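Local coordinates for protein beta-N-acetylhexosaminidase (Bacteroides fragilis, PDB 4PYS) that probably hydrolyses terminal N-acetylhexosamine residues from the non-reducing ends of glycans, as a family 20 glycoside hydrolase with a TIM-barrel catalytic domain, at residues A[191-197]-A[247-251]; A[343-347]-A[366-370]; A[378-384]-A[427-432]. All blocks are in the same frame, centred on the assembly; numbering follows the deposited sequence.

Contact 1. Residues A[191-197]-A[247-251]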
ATOM      1  N   VAL A 191      11.418 -14.281  17.136  1.00 38.19           N
ATOM      2  CA  VAL A 191      11.327 -13.791  18.504  1.00 43.92           C
ATOM      3  C   VAL A 191       9.885 -13.806  19.016  1.00 42.27           C
ATOM      4  O   VAL A 191       9.648 -13.975  20.207  1.00 42.43           O
ATOM      5  CB  VAL A 191      11.961 -12.385  18.657  1.00 41.39           C
ATOM      6  CG1 VAL A 191      13.463 -12.454  18.400  1.00 48.14           C
ATOM      7  CG2 VAL A 191      11.306 -11.374  17.726  1.00 39.04           C
ATOM      8  N   GLY A 192       8.930 -13.642  18.105  1.00 39.10           N
ATOM      9  CA  GLY A 192       7.518 -13.707  18.452  1.00 39.44           C
ATOM     10  C   GLY A 192       7.058 -15.118  18.767  1.00 40.83           C
ATOM     11  O   GLY A 192       7.384 -16.064  18.045  1.00 42.80           O
ATOM     12  N   GLN A 193       6.282 -15.256  19.839  1.00 39.94           N
ATOM     13  CA  GLN A 193       5.905 -16.568  20.349  1.00 40.69           C
ATOM     14  C   GLN A 193       4.446 -16.931  20.092  1.00 43.46           C
ATOM     15  O   GLN A 193       4.006 -18.026  20.443  1.00 41.81           O
ATOM     16  CB  GLN A 193       6.166 -16.634  21.855  1.00 45.90           C
ATOM     17  CG  GLN A 193       7.567 -16.217  22.262  1.00 53.16           C
ATOM     18  CD  GLN A 193       8.616 -17.194  21.782  1.00 67.67           C
ATOM     19  OE1 GLN A 193       8.343 -18.382  21.619  1.00 73.54           O
ATOM     20  NE2 GLN A 193       9.828 -16.697  21.552  1.00 74.61           N
ATOM     21  N   GLY A 194       3.687 -16.015  19.506  1.00 42.84           N
ATOM     22  CA  GLY A 194       2.272 -16.264  19.302  1.00 40.87           C
ATOM     23  C   GLY A 194       1.975 -16.891  17.955  1.00 39.82           C
ATOM     24  O   GLY A 194       2.883 -17.073  17.143  1.00 37.45           O
ATOM     25  N   PRO A 195       0.696 -17.218  17.713  1.00 37.34           N
ATOM     26  CA  PRO A 195       0.237 -17.825  16.462  1.00 38.11           C
ATOM     27  C   PRO A 195       0.683 -17.024  15.258  1.00 35.24           C
ATOM     28  O   PRO A 195       0.466 -15.809  15.217  1.00 34.28           O
ATOM     29  CB  PRO A 195      -1.287 -17.751  16.587  1.00 39.24           C
ATOM     30  CG  PRO A 195      -1.534 -17.824  18.061  1.00 46.30           C
ATOM     31  CD  PRO A 195      -0.405 -17.041  18.678  1.00 45.00           C
ATOM     32  N   GLU A 196       1.294 -17.704  14.294  1.00 29.98           N
ATOM     33  CA  GLU A 196       1.725 -17.081  13.048  1.00 29.21           C
ATOM     34  C   GLU A 196       2.706 -15.922  13.245  1.00 29.81           C
ATOM     35  O   GLU A 196       2.728 -14.998  12.443  1.00 29.44           O
ATOM     36  CB  GLU A 196       0.517 -16.630  12.203  1.00 30.25           C
ATOM     37  CG  GLU A 196      -0.388 -17.792  11.789  1.00 35.71           C
ATOM     38  CD  GLU A 196      -1.632 -17.350  11.030  1.00 37.46           C
ATOM     39  OE1 GLU A 196      -1.714 -16.170  10.628  1.00 28.34           O
ATOM     40  OE2 GLU A 196      -2.533 -18.196  10.835  1.00 35.14           O
ATOM     41  N   GLN A 197       3.533 -15.971  14.292  1.00 29.89           N
ATOM     42  CA  GLN A 197       4.505 -14.892  14.491  1.00 35.45           C
ATOM     43  C   GLN A 197       5.931 -15.261  14.065  1.00 35.35           C
ATOM     44  O   GLN A 197       6.862 -14.476  14.258  1.00 34.05           O
ATOM     45  CB  GLN A 197       4.470 -14.372  15.931  1.00 37.35           C
ATOM     46  CG  GLN A 197       3.214 -13.540  16.230  1.00 34.74           C
ATOM     47  CD  GLN A 197       3.288 -12.801  17.554  1.00 34.97           C
ATOM     48  OE1 GLN A 197       3.681 -13.365  18.571  1.00 36.17           O
ATOM     49  NE2 GLN A 197       2.894 -11.531  17.548  1.00 35.97           N
ATOM     50  N   VAL A 247      18.271  -8.115  25.036  1.00 95.22           N
ATOM     51  CA  VAL A 247      17.067  -7.293  24.951  1.00 95.55           C
ATOM     52  C   VAL A 247      15.789  -8.121  24.813  1.00 99.22           C
ATOM     53  O   VAL A 247      15.610  -8.835  23.826  1.00 95.85           O
ATOM     54  CB  VAL A 247      17.148  -6.322  23.754  1.00 88.97           C
ATOM     55  N   LYS A 248      14.901  -8.013  25.797  1.00103.53           N
ATOM     56  CA  LYS A 248      13.610  -8.697  25.743  1.00102.88           C
ATOM     57  C   LYS A 248      12.738  -8.162  24.605  1.00100.93           C
ATOM     58  O   LYS A 248      12.735  -6.962  24.322  1.00101.33           O
ATOM     59  CB  LYS A 248      12.876  -8.560  27.080  1.00107.36           C
ATOM     60  N   VAL A 249      12.011  -9.062  23.947  1.00 99.48           N
ATOM     61  CA  VAL A 249      11.104  -8.681  22.864  1.00 95.11           C
ATOM     62  C   VAL A 249       9.667  -8.595  23.380  1.00 99.68           C
ATOM     63  O   VAL A 249       9.133  -9.574  23.906  1.00 93.96           O
ATOM     64  CB  VAL A 249      11.172  -9.669  21.677  1.00 87.95           C
ATOM     65  CG1 VAL A 249      10.181  -9.279  20.602  1.00 82.83           C
ATOM     66  CG2 VAL A 249      12.570  -9.711  21.100  1.00 84.79           C
ATOM     67  N   PRO A 250       9.040  -7.414  23.234  1.00107.25           N
ATOM     68  CA  PRO A 250       7.691  -7.130  23.741  1.00110.35           C
ATOM     69  C   PRO A 250       6.579  -7.681  22.843  1.00104.44           C
ATOM     70  O   PRO A 250       6.469  -7.276  21.685  1.00 98.08           O
ATOM     71  CB  PRO A 250       7.648  -5.600  23.755  1.00110.89           C
ATOM     72  CG  PRO A 250       8.571  -5.193  22.648  1.00105.76           C
ATOM     73  CD  PRO A 250       9.660  -6.230  22.607  1.00105.52           C
ATOM     74  N   GLN A 251       5.764  -8.589  23.377  1.00101.41           N
ATOM     75  CA  GLN A 251       4.671  -9.179  22.603  1.00 95.62           C
ATOM     76  C   GLN A 251       3.469  -8.236  22.531  1.00 90.57           C
ATOM     77  O   GLN A 251       3.533  -7.091  22.985  1.00 89.54           O
ATOM     78  CB  GLN A 251       4.244 -10.531  23.190  1.00102.09           C
ATOM     79  CG  GLN A 251       5.397 -11.446  23.617  1.00103.31           C
ATOM     80  CD  GLN A 251       6.070 -12.170  22.456  1.00 97.12           C
ATOM     81  OE1 GLN A 251       5.460 -13.011  21.794  1.00 95.28           O
ATOM     82  NE2 GLN A 251       7.338 -11.854  22.218  1.00 93.00           N
TER
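Val191 and Gln193 face Val249 and Gln251 across two loop segments of irregular backbone, the CA atoms of Val191 and Val249 lying 6.7 Å apart. Beyond them, residues 194-197 form a type II beta turn, closed by the bond from Gln197 N to Gly194 O. The apolar part of the contact is a small valine pair whose side chains cross at about a right angle: Val191 CB rests on Val249 CG2 at 3.7 Å, while Val191 CG2 meets Val249 CG1.

The polar part falls to Gln251. Bent at chi2 (-78°), its chain folds over so that OE1 takes the backbone N-H of Gln193 at 3.1 Å, on a lone pair in the carbonyl plane. Its other end, NE2, makes a weak bond back to Val249 O. Gln197 plays a comparable part within its own segment: OE1 accepts Gly194 N at 2.8 Å, bracing the turn, and NE2 is held by Arg141 O. Both segments lie in long connections, each with a short helix, that run from strand 163-170 to helix 203-214 and from strand 219-223 to helix 264-280, so the contact joins neighbouring beta-to-alpha loops at the C-terminal end of a TIM barrel.

Contact 2. Residues A[343-347]-A[366-370]. With FMT (formic acid), chain I.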
ATOM      1  N   ASP A 343       5.279  11.875  12.910  1.00 34.59           N
ATOM      2  CA  ASP A 343       5.806  12.180  14.257  1.00 38.71           C
ATOM      3  C   ASP A 343       7.091  12.975  14.193  1.00 49.29           C
ATOM      4  O   ASP A 343       7.342  13.868  15.009  1.00 48.82           O
ATOM      5  CB  ASP A 343       6.202  10.904  14.996  1.00 47.96           C
ATOM      6  CG  ASP A 343       5.103   9.900  15.068  1.00 49.76           C
ATOM      7  OD1 ASP A 343       4.806   9.291  14.024  1.00 39.07           O
ATOM      8  OD2 ASP A 343       4.572   9.694  16.178  1.00 58.69           O
ATOM      9  N   VAL A 344       7.922  12.582  13.236  1.00 50.87           N
ATOM     10  CA  VAL A 344       9.276  13.100  13.058  1.00 54.28           C
ATOM     11  C   VAL A 344       9.330  14.620  13.074  1.00 53.24           C
ATOM     12  O   VAL A 344      10.290  15.221  13.581  1.00 52.15           O
ATOM     13  CB  VAL A 344       9.862  12.571  11.724  1.00 51.30           C
ATOM     14  CG1 VAL A 344      11.238  13.107  11.471  1.00 59.51           C
ATOM     15  CG2 VAL A 344       9.910  11.071  11.746  1.00 53.13           C
ATOM     16  N   ILE A 345       8.276  15.234  12.543  1.00 48.18           N
ATOM     17  CA  ILE A 345       8.257  16.671  12.313  1.00 51.37           C
ATOM     18  C   ILE A 345       7.196  17.415  13.131  1.00 45.55           C
ATOM     19  O   ILE A 345       6.766  18.515  12.757  1.00 47.58           O
ATOM     20  CB  ILE A 345       8.079  16.975  10.818  1.00 48.52           C
ATOM     21  CG1 ILE A 345       6.680  16.580  10.348  1.00 45.96           C
ATOM     22  CG2 ILE A 345       9.125  16.223  10.004  1.00 50.15           C
ATOM     23  CD1 ILE A 345       6.355  17.078   8.963  1.00 42.50           C
ATOM     24  N   TYR A 346       6.785  16.825  14.252  1.00 42.88           N
ATOM     25  CA  TYR A 346       5.895  17.520  15.181  1.00 44.68           C
ATOM     26  C   TYR A 346       6.604  18.758  15.701  1.00 42.86           C
ATOM     27  O   TYR A 346       5.997  19.819  15.848  1.00 45.22           O
ATOM     28  CB  TYR A 346       5.514  16.626  16.359  1.00 42.72           C
ATOM     29  CG  TYR A 346       4.459  15.583  16.054  1.00 39.23           C
ATOM     30  CD1 TYR A 346       3.728  15.617  14.872  1.00 42.29           C
ATOM     31  CD2 TYR A 346       4.187  14.571  16.965  1.00 44.42           C
ATOM     32  CE1 TYR A 346       2.761  14.657  14.604  1.00 41.50           C
ATOM     33  CE2 TYR A 346       3.228  13.617  16.709  1.00 39.18           C
ATOM     34  CZ  TYR A 346       2.520  13.664  15.530  1.00 39.46           C
ATOM     35  OH  TYR A 346       1.572  12.702  15.291  1.00 36.77           O
ATOM     36  N   LYS A 347       7.900  18.614  15.962  1.00 47.64           N
ATOM     37  CA  LYS A 347       8.721  19.720  16.437  1.00 50.10           C
ATOM     38  C   LYS A 347       9.793  20.059  15.409  1.00 52.68           C
ATOM     39  O   LYS A 347      10.403  19.168  14.816  1.00 59.95           O
ATOM     40  CB  LYS A 347       9.381  19.360  17.770  1.00 54.02           C
ATOM     41  CG  LYS A 347       8.409  19.211  18.931  1.00 58.21           C
ATOM     42  N   HIS A 366      -3.210  14.120  17.205  1.00 36.20           N
ATOM     43  CA  HIS A 366      -2.604  15.402  16.856  1.00 34.53           C
ATOM     44  C   HIS A 366      -3.248  16.127  15.673  1.00 35.22           C
ATOM     45  O   HIS A 366      -2.686  17.108  15.170  1.00 35.65           O
ATOM     46  CB  HIS A 366      -1.101  15.222  16.613  1.00 40.75           C
ATOM     47  CG  HIS A 366      -0.354  14.743  17.819  1.00 46.12           C
ATOM     48  ND1 HIS A 366       0.163  15.604  18.764  1.00 47.60           N
ATOM     49  CD2 HIS A 366      -0.056  13.494  18.246  1.00 44.61           C
ATOM     50  CE1 HIS A 366       0.756  14.905  19.716  1.00 50.03           C
ATOM     51  NE2 HIS A 366       0.637  13.623  19.426  1.00 45.94           N
ATOM     52  N   ARG A 367      -4.422  15.654  15.251  1.00 34.08           N
ATOM     53  CA  ARG A 367      -5.156  16.244  14.125  1.00 33.36           C
ATOM     54  C   ARG A 367      -4.261  16.409  12.894  1.00 32.66           C
ATOM     55  O   ARG A 367      -3.643  15.443  12.437  1.00 29.35           O
ATOM     56  CB  ARG A 367      -5.794  17.583  14.526  1.00 40.88           C
ATOM     57  CG  ARG A 367      -6.855  17.475  15.626  1.00 42.56           C
ATOM     58  CD  ARG A 367      -8.038  16.618  15.178  1.00 46.35           C
ATOM     59  NE  ARG A 367      -9.130  16.618  16.152  1.00 54.25           N
ATOM     60  CZ  ARG A 367      -9.361  15.642  17.028  1.00 56.91           C
ATOM     61  NH1 ARG A 367     -10.377  15.739  17.876  1.00 61.17           N
ATOM     62  NH2 ARG A 367      -8.580  14.568  17.062  1.00 45.61           N
ATOM     63  N   ASP A 368      -4.156  17.628  12.374  1.00 34.46           N
ATOM     64  CA  ASP A 368      -3.384  17.852  11.150  1.00 34.47           C
ATOM     65  C   ASP A 368      -1.989  18.444  11.383  1.00 35.61           C
ATOM     66  O   ASP A 368      -1.415  19.042  10.470  1.00 35.73           O
ATOM     67  CB  ASP A 368      -4.165  18.729  10.170  1.00 34.74           C
ATOM     68  CG  ASP A 368      -4.517  20.078  10.752  1.00 45.55           C
ATOM     69  OD1 ASP A 368      -4.508  20.212  11.994  1.00 47.09           O
ATOM     70  OD2 ASP A 368      -4.814  21.000   9.966  1.00 54.04           O
ATOM     71  N   LEU A 369      -1.440  18.264  12.586  1.00 35.95           N
ATOM     72  CA  LEU A 369      -0.124  18.818  12.916  1.00 39.39           C
ATOM     73  C   LEU A 369       0.955  18.439  11.895  1.00 41.37           C
ATOM     74  O   LEU A 369       1.708  19.294  11.440  1.00 39.65           O
ATOM     75  CB  LEU A 369       0.319  18.407  14.329  1.00 38.97           C
ATOM     76  CG  LEU A 369       1.671  18.964  14.801  1.00 41.22           C
ATOM     77  CD1 LEU A 369       1.699  20.476  14.677  1.00 44.07           C
ATOM     78  CD2 LEU A 369       1.972  18.553  16.230  1.00 43.35           C
ATOM     79  N   ALA A 370       1.024  17.163  11.527  1.00 36.00           N
ATOM     80  CA  ALA A 370       2.067  16.717  10.601  1.00 36.89           C
ATOM     81  C   ALA A 370       1.857  17.294   9.211  1.00 35.84           C
ATOM     82  O   ALA A 370       2.815  17.663   8.524  1.00 36.78           O
ATOM     83  CB  ALA A 370       2.113  15.212  10.530  1.00 36.05           C
TER
HETATM   84  C   FMT I 607       1.148  12.557  12.093  1.00 21.57           C
HETATM   85  O1  FMT I 607       0.780  12.182  13.195  1.00 35.45           O
HETATM   86  O2  FMT I 607       1.801  11.864  11.324  1.00 36.51           O
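Tyr346 swings its ring towards His366 and Leu369 with CG anti to its own carbonyl carbon (chi1 -77°), and Leu369 answers with CG opposite its backbone N (chi1 -178°), which carries CD2 to the tyrosine. There it lies obliquely beside the ring, 3.7 Å from Tyr346 CD1. His366 covers one face near the hydroxyl end, with its CD2 3.6 Å from Tyr346 CE2; the two planes are inclined at 37°. The opposite face is occupied by Asp343 CA, over the ring centre, so the tyrosine is sandwiched between its own 3-10 turn and the histidine. At the ring's edge sits the methyl group of Ala370, 4.2 Å from Tyr346 CE1. Ile345 CD1 touches the carbonyl oxygen of Ala370 at the start of helix 369-376.

No hydrogen bond links the two segments directly. A formic acid molecule, probably from the crystallisation liquor, places O1 at the ring's edge, near its plane, beside the hydroxyl; the modelled separation from Tyr346 OH is so short that its detail is doubtful. Packing thus joins the segments directly, while the phenol's polar end lies beside a formic acid that the N-H groups of Trp361 and Asn362 also bind.

Contact 3. Residues A[378-384]-A[427-432]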
ATOM      1  N   ASN A 378       7.939  22.336   3.109  1.00 40.30           N
ATOM      2  CA  ASN A 378       7.894  21.912   1.707  1.00 46.22           C
ATOM      3  C   ASN A 378       8.100  20.402   1.491  1.00 47.54           C
ATOM      4  O   ASN A 378       8.673  19.995   0.480  1.00 43.32           O
ATOM      5  CB  ASN A 378       8.923  22.707   0.889  1.00 54.88           C
ATOM      6  CG  ASN A 378       8.540  22.847  -0.571  1.00 64.41           C
ATOM      7  OD1 ASN A 378       7.428  23.262  -0.899  1.00 66.38           O
ATOM      8  ND2 ASN A 378       9.472  22.513  -1.458  1.00 68.89           N
ATOM      9  N   TYR A 379       7.646  19.579   2.441  1.00 39.74           N
ATOM     10  CA  TYR A 379       7.713  18.125   2.297  1.00 35.44           C
ATOM     11  C   TYR A 379       6.418  17.621   1.676  1.00 33.10           C
ATOM     12  O   TYR A 379       5.335  17.978   2.138  1.00 34.85           O
ATOM     13  CB  TYR A 379       7.860  17.428   3.659  1.00 37.78           C
ATOM     14  CG  TYR A 379       9.055  17.828   4.510  1.00 39.48           C
ATOM     15  CD1 TYR A 379      10.280  18.140   3.940  1.00 45.35           C
ATOM     16  CD2 TYR A 379       8.950  17.861   5.900  1.00 44.80           C
ATOM     17  CE1 TYR A 379      11.370  18.496   4.732  1.00 51.32           C
ATOM     18  CE2 TYR A 379      10.027  18.213   6.697  1.00 50.68           C
ATOM     19  CZ  TYR A 379      11.235  18.533   6.110  1.00 53.98           C
ATOM     20  OH  TYR A 379      12.313  18.884   6.898  1.00 61.95           O
ATOM     21  N   PRO A 380       6.516  16.766   0.644  1.00 29.82           N
ATOM     22  CA  PRO A 380       5.314  16.089   0.128  1.00 29.34           C
ATOM     23  C   PRO A 380       4.682  15.206   1.198  1.00 30.80           C
ATOM     24  O   PRO A 380       5.394  14.722   2.085  1.00 29.81           O
ATOM     25  CB  PRO A 380       5.858  15.210  -1.003  1.00 30.74           C
ATOM     26  CG  PRO A 380       7.171  15.815  -1.378  1.00 36.10           C
ATOM     27  CD  PRO A 380       7.726  16.415  -0.120  1.00 34.67           C
ATOM     28  N   VAL A 381       3.375  14.980   1.095  1.00 25.28           N
ATOM     29  CA  VAL A 381       2.606  14.304   2.142  1.00 24.46           C
ATOM     30  C   VAL A 381       1.745  13.191   1.581  1.00 26.13           C
ATOM     31  O   VAL A 381       1.090  13.367   0.545  1.00 23.96           O
ATOM     32  CB  VAL A 381       1.635  15.295   2.830  1.00 24.90           C
ATOM     33  CG1 VAL A 381       0.693  14.573   3.797  1.00 28.12           C
ATOM     34  CG2 VAL A 381       2.387  16.360   3.550  1.00 29.23           C
ATOM     35  N   ILE A 382       1.730  12.055   2.278  1.00 21.54           N
ATOM     36  CA  ILE A 382       0.749  11.001   2.034  1.00 18.96           C
ATOM     37  C   ILE A 382      -0.274  11.047   3.164  1.00 23.91           C
ATOM     38  O   ILE A 382       0.106  11.059   4.343  1.00 21.37           O
ATOM     39  CB  ILE A 382       1.425   9.615   2.027  1.00 18.70           C
ATOM     40  CG1 ILE A 382       2.389   9.512   0.843  1.00 21.44           C
ATOM     41  CG2 ILE A 382       0.364   8.488   1.975  1.00 19.31           C
ATOM     42  CD1 ILE A 382       3.497   8.474   1.055  1.00 23.19           C
ATOM     43  N   CYS A 383      -1.562  11.108   2.817  1.00 19.87           N
ATOM     44  CA  CYS A 383      -2.612  11.218   3.828  1.00 19.39           C
ATOM     45  C   CYS A 383      -3.064   9.840   4.265  1.00 19.48           C
ATOM     46  O   CYS A 383      -3.777   9.154   3.529  1.00 20.23           O
ATOM     47  CB  CYS A 383      -3.814  12.017   3.287  1.00 17.93           C
ATOM     48  SG  CYS A 383      -3.402  13.676   2.736  1.00 25.55           S
ATOM     49  N   GLY A 384      -2.656   9.432   5.469  1.00 21.20           N
ATOM     50  CA  GLY A 384      -2.980   8.104   5.966  1.00 20.57           C
ATOM     51  C   GLY A 384      -3.431   8.131   7.412  1.00 21.33           C
ATOM     52  O   GLY A 384      -2.914   7.390   8.248  1.00 21.05           O
ATOM     53  N   LEU A 427       2.037  19.228  -3.276  1.00 34.81           N
ATOM     54  CA  LEU A 427       2.746  18.496  -2.226  1.00 33.76           C
ATOM     55  C   LEU A 427       1.918  17.325  -1.681  1.00 29.71           C
ATOM     56  O   LEU A 427       2.478  16.321  -1.224  1.00 32.04           O
ATOM     57  CB  LEU A 427       3.120  19.422  -1.067  1.00 36.69           C
ATOM     58  CG  LEU A 427       4.275  20.412  -1.237  1.00 43.97           C
ATOM     59  CD1 LEU A 427       4.505  21.174   0.063  1.00 47.99           C
ATOM     60  CD2 LEU A 427       5.545  19.699  -1.680  1.00 43.83           C
ATOM     61  N   ILE A 428       0.596  17.449  -1.708  1.00 30.52           N
ATOM     62  CA  ILE A 428      -0.262  16.355  -1.252  1.00 27.68           C
ATOM     63  C   ILE A 428      -0.353  15.270  -2.326  1.00 27.17           C
ATOM     64  O   ILE A 428      -0.992  15.463  -3.363  1.00 28.81           O
ATOM     65  CB  ILE A 428      -1.684  16.844  -0.912  1.00 29.48           C
ATOM     66  CG1 ILE A 428      -1.623  18.037   0.039  1.00 43.38           C
ATOM     67  CG2 ILE A 428      -2.508  15.709  -0.320  1.00 28.89           C
ATOM     68  CD1 ILE A 428      -0.964  17.707   1.345  1.00 51.57           C
ATOM     69  N   LEU A 429       0.273  14.129  -2.061  1.00 24.50           N
ATOM     70  CA  LEU A 429       0.469  13.104  -3.078  1.00 24.13           C
ATOM     71  C   LEU A 429      -0.738  12.205  -3.247  1.00 26.85           C
ATOM     72  O   LEU A 429      -1.043  11.767  -4.362  1.00 21.18           O
ATOM     73  CB  LEU A 429       1.672  12.237  -2.725  1.00 23.05           C
ATOM     74  CG  LEU A 429       3.018  12.955  -2.677  1.00 25.91           C
ATOM     75  CD1 LEU A 429       4.113  11.945  -2.380  1.00 29.31           C
ATOM     76  CD2 LEU A 429       3.291  13.691  -3.986  1.00 30.84           C
ATOM     77  N   GLY A 430      -1.413  11.905  -2.143  1.00 19.28           N
ATOM     78  CA  GLY A 430      -2.549  11.008  -2.199  1.00 16.46           C
ATOM     79  C   GLY A 430      -2.867  10.458  -0.829  1.00 23.67           C
ATOM     80  O   GLY A 430      -2.636  11.131   0.182  1.00 21.94           O
HETATM   81  N   MSE A 431      -3.356   9.224  -0.809  1.00 19.34           N
HETATM   82  CA  MSE A 431      -3.903   8.614   0.386  1.00 16.69           C
HETATM   83  C   MSE A 431      -3.358   7.220   0.594  1.00 20.96           C
HETATM   84  O   MSE A 431      -3.001   6.527  -0.371  1.00 17.70           O
HETATM   85  CB  MSE A 431      -5.425   8.500   0.244  1.00 17.27           C
HETATM   86  CG  MSE A 431      -6.123   9.821   0.030  1.00 17.91           C
HETATM   87 SE   MSE A 431      -8.037   9.484  -0.239  0.66 20.52          SE
HETATM   88  CE  MSE A 431      -8.400   8.521   1.405  1.00 19.17           C
ATOM     89  N   SER A 432      -3.320   6.794   1.854  1.00 15.16           N
ATOM     90  CA  SER A 432      -2.980   5.407   2.160  1.00 17.18           C
ATOM     91  C   SER A 432      -4.083   4.762   2.981  1.00 19.35           C
ATOM     92  O   SER A 432      -4.941   5.452   3.540  1.00 21.35           O
ATOM     93  CB  SER A 432      -1.653   5.306   2.917  1.00 22.91           C
ATOM     94  OG  SER A 432      -1.685   6.037   4.121  1.00 28.53           O
TER
HETATM   95  O   HOH W   1      -2.989   4.627   6.123  1.00 21.28           O
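Val381 to Cys383 pair with Ile428 to Ser432 as parallel strands, their axes inclined at 32°, and the two steps from Val381 to Cys383 are matched by three from Ile428 to Met431, the extra residue taken up in a beta bulge at Leu429 and Gly430, the latter at backbone angles calling for glycine. Four backbone bonds stitch the edges together: Val381 N to Leu427 O, Leu429 N to Val381 O at 2.8 Å, Cys383 N to Gly430 O, and Ser432 N to Cys383 O. The last donor stands well above its carbonyl plane, and the same oxygen also receives a CA-H contact from Met431.

On one face of the sheet, Ile428 bridges two neighbours, its CD1 lying 3.8 Å from Val381 CB and its CG2 against Cys383 SG. Leu371 of helix 369-376 packs on both Val381 and Ile428, which identifies this as the outer face of the barrel. Ile382 points the other way, inward, with CG2 3.8 Å from Ser432 OG. At the strand entrance, Leu429 CD1 rests on Pro380 CB at 3.9 Å. Alongside, Leu427 reaches Asn378, its CD1 3.7 Å from the amide OD1, where a Schellman motif ends helix 369-376.

Ser432 OG, brought beside Gly384 CA by a chi1 of 58°, is bonded to Gln359 NE2 and to a water 2.8 Å away that makes a weak bond to Gly384 O. The backbone supplies the directional bonds between strands and apolar side chains the packing on both faces, while the buried Ser432 hydroxyl is satisfied by Gln359 and the water, beside the end of strand 381-383.

Along the catalytic domain the three contacts follow one another in series, neither nesting nor crossing. Contact 1 closes a loop of the chain that contains helices 203-214 and 231-236 and strand 219-223, joining the segments after the second and third barrel strands. Contact 2 then spans strand 356-360, bringing the turn after strand 337-341 to the start of helix 369-376. That helix leads directly into contact 3, where the last two barrel strands meet around a loop carrying helices 386-389 and 409-415. Contacts 2 and 3 touch, Ile345 CG2 lying 4.0 Å from Tyr379 CE2, whereas contact 1 stays apart, its nearest atoms about 17 Å from contact 2 and about 22 Å from contact 3.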